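Local coordinates for CAIP (PDB 5LBH), which binds iron and probably stores it as a Dps-like mini-ferritin, and promotes the differentiation of macrophages into foam cells in atherosclerotic inflammation, at residues Val17-Lys21 / Asp99-Phe103. Residue numbers count along the deposited sequence, not the author numbering.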
loop_
_atom_site.group_PDB
_atom_site.type_symbol
_atom_site.label_atom_id
_atom_site.label_comp_id
_atom_site.label_asym_id
_atom_site.label_seq_id
_atom_site.Cartn_x
_atom_site.Cartn_y
_atom_site.Cartn_z
ATOM N N VAL A 17 9.027 -25.770 -23.906
ATOM C CA VAL A 17 8.967 -25.446 -25.331
ATOM C C VAL A 17 7.901 -24.391 -25.598
ATOM O O VAL A 17 8.127 -23.443 -26.351
ATOM C CB VAL A 17 8.741 -26.726 -26.155
ATOM C CG1 VAL A 17 8.465 -26.393 -27.624
ATOM C CG2 VAL A 17 9.967 -27.649 -26.017
ATOM N N PHE A 18 6.730 -24.524 -24.968
ATOM C CA PHE A 18 5.669 -23.536 -25.143
ATOM C C PHE A 18 6.109 -22.176 -24.618
ATOM O O PHE A 18 5.794 -21.130 -25.213
ATOM C CB PHE A 18 4.409 -24.009 -24.417
ATOM C CG PHE A 18 3.186 -23.217 -24.752
ATOM C CD1 PHE A 18 2.517 -22.486 -23.778
ATOM C CD2 PHE A 18 2.691 -23.206 -26.051
ATOM C CE1 PHE A 18 1.376 -21.751 -24.101
ATOM C CE2 PHE A 18 1.555 -22.471 -26.375
ATOM C CZ PHE A 18 0.895 -21.744 -25.401
ATOM N N TYR A 19 6.863 -22.180 -23.514
ATOM C CA TYR A 19 7.389 -20.944 -22.954
ATOM C C TYR A 19 8.151 -20.137 -24.004
ATOM O O TYR A 19 7.940 -18.925 -24.149
ATOM C CB TYR A 19 8.274 -21.292 -21.758
ATOM C CG TYR A 19 8.986 -20.142 -21.110
ATOM C CD1 TYR A 19 10.349 -19.958 -21.303
ATOM C CD2 TYR A 19 8.311 -19.261 -20.257
ATOM C CE1 TYR A 19 11.012 -18.932 -20.705
ATOM C CE2 TYR A 19 8.979 -18.210 -19.646
ATOM C CZ TYR A 19 10.329 -18.052 -19.881
ATOM O OH TYR A 19 11.025 -17.030 -19.294
ATOM N N VAL A 20 9.020 -20.802 -24.770
ATOM C CA VAL A 20 9.802 -20.095 -25.778
ATOM C C VAL A 20 8.944 -19.758 -26.992
ATOM O O VAL A 20 9.055 -18.662 -27.551
ATOM C CB VAL A 20 11.058 -20.906 -26.162
ATOM C CG1 VAL A 20 11.726 -20.303 -27.372
ATOM C CG2 VAL A 20 12.053 -20.916 -25.007
ATOM N N LYS A 21 8.072 -20.673 -27.416
ATOM C CA LYS A 21 7.189 -20.365 -28.536
ATOM C C LYS A 21 6.363 -19.104 -28.273
ATOM O O LYS A 21 6.153 -18.283 -29.178
ATOM C CB LYS A 21 6.251 -21.530 -28.822
ATOM C CG LYS A 21 5.359 -21.248 -29.999
ATOM C CD LYS A 21 4.315 -22.310 -30.207
ATOM C CE LYS A 21 4.848 -23.600 -30.750
ATOM N NZ LYS A 21 3.705 -24.558 -31.029
ATOM N N ASP A 99 -2.573 -25.558 -28.796
ATOM C CA ASP A 99 -1.708 -26.070 -27.737
ATOM C C ASP A 99 -2.439 -26.191 -26.405
ATOM O O ASP A 99 -2.126 -27.094 -25.622
ATOM C CB ASP A 99 -0.451 -25.208 -27.591
ATOM C CG ASP A 99 0.579 -25.490 -28.687
ATOM O OD1 ASP A 99 0.439 -26.507 -29.389
ATOM O OD2 ASP A 99 1.542 -24.716 -28.831
ATOM N N TYR A 100 -3.400 -25.302 -26.130
ATOM C CA TYR A 100 -4.193 -25.400 -24.902
ATOM C C TYR A 100 -5.015 -26.686 -24.864
ATOM O O TYR A 100 -5.214 -27.272 -23.796
ATOM C CB TYR A 100 -5.127 -24.201 -24.764
ATOM C CG TYR A 100 -4.510 -23.008 -24.125
ATOM C CD1 TYR A 100 -3.155 -22.971 -23.844
ATOM C CD2 TYR A 100 -5.287 -21.944 -23.742
ATOM C CE1 TYR A 100 -2.587 -21.877 -23.236
ATOM C CE2 TYR A 100 -4.734 -20.846 -23.133
ATOM C CZ TYR A 100 -3.387 -20.817 -22.882
ATOM O OH TYR A 100 -2.840 -19.711 -22.279
ATOM N N GLU A 101 -5.551 -27.104 -26.018
ATOM C CA GLU A 101 -6.299 -28.352 -26.081
ATOM C C GLU A 101 -5.385 -29.525 -25.783
ATOM O O GLU A 101 -5.810 -30.526 -25.191
ATOM C CB GLU A 101 -6.876 -28.560 -27.481
ATOM C CG GLU A 101 -7.501 -27.349 -28.075
ATOM C CD GLU A 101 -8.978 -27.384 -28.012
ATOM O OE1 GLU A 101 -9.485 -27.848 -26.969
ATOM O OE2 GLU A 101 -9.617 -26.905 -28.982
ATOM N N TYR A 102 -4.128 -29.414 -26.198
ATOM C CA TYR A 102 -3.149 -30.437 -25.885
ATOM C C TYR A 102 -2.858 -30.473 -24.390
ATOM O O TYR A 102 -2.909 -31.536 -23.767
ATOM C CB TYR A 102 -1.888 -30.173 -26.690
ATOM C CG TYR A 102 -0.731 -31.034 -26.291
ATOM C CD1 TYR A 102 0.324 -30.501 -25.549
ATOM C CD2 TYR A 102 -0.693 -32.377 -26.629
ATOM C CE1 TYR A 102 1.397 -31.282 -25.182
ATOM C CE2 TYR A 102 0.364 -33.161 -26.266
ATOM C CZ TYR A 102 1.412 -32.614 -25.540
ATOM O OH TYR A 102 2.483 -33.405 -25.164
ATOM N N PHE A 103 -2.591 -29.316 -23.787
ATOM C CA PHE A 103 -2.359 -29.274 -22.345
ATOM C C PHE A 103 -3.591 -29.732 -21.575
ATOM O O PHE A 103 -3.464 -30.375 -20.527
ATOM C CB PHE A 103 -1.939 -27.867 -21.912
ATOM C CG PHE A 103 -0.472 -27.557 -22.138
ATOM C CD1 PHE A 103 0.514 -28.129 -21.344
ATOM C CD2 PHE A 103 -0.078 -26.673 -23.143
ATOM C CE1 PHE A 103 1.875 -27.808 -21.533
ATOM C CE2 PHE A 103 1.257 -26.357 -23.346
ATOM C CZ PHE A 103 2.237 -26.933 -22.550
HETATM O O HOH W 1 2.621 -27.286 -31.439
#
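Phe18 lays one face of its ring against the edge of Phe103 in a T-shaped stack, with ring centroids 5.6 Å apart, planes at 65° and Phe18 CG 3.9 Å from Phe103 CE2. A broad, apolar ring suits this buried place, because the axes of the two nearly antiparallel helical segments (162°) approach no closer than 12.9 Å, a gap that the large aromatic side chains fill. Tyr100 widens the apolar cluster with its ring carbons, its CE1 lying 4.1 Å from CE1 of Phe18. Opposite charges suit the more accessible border, where water can also reach them: one turn beyond Phe18, Lys21, kinked at chi3 (m), brings NZ to 3.1 Å from OD2 of Asp99, a hydrogen-bonded salt bridge; a water accepts weakly from NZ and donates to Asp99 OD1. The same Asp99 OD2 sits 3.3 Å from Phe18 CE2, at the positively polarised ring edge. The contact thus joins helices 4-28 and 89-116 of the ferritin-like four-helix bundle near its centre, where Phe48 of helix 34-61 meets both phenylalanines and helix 120-144 packs against Tyr100.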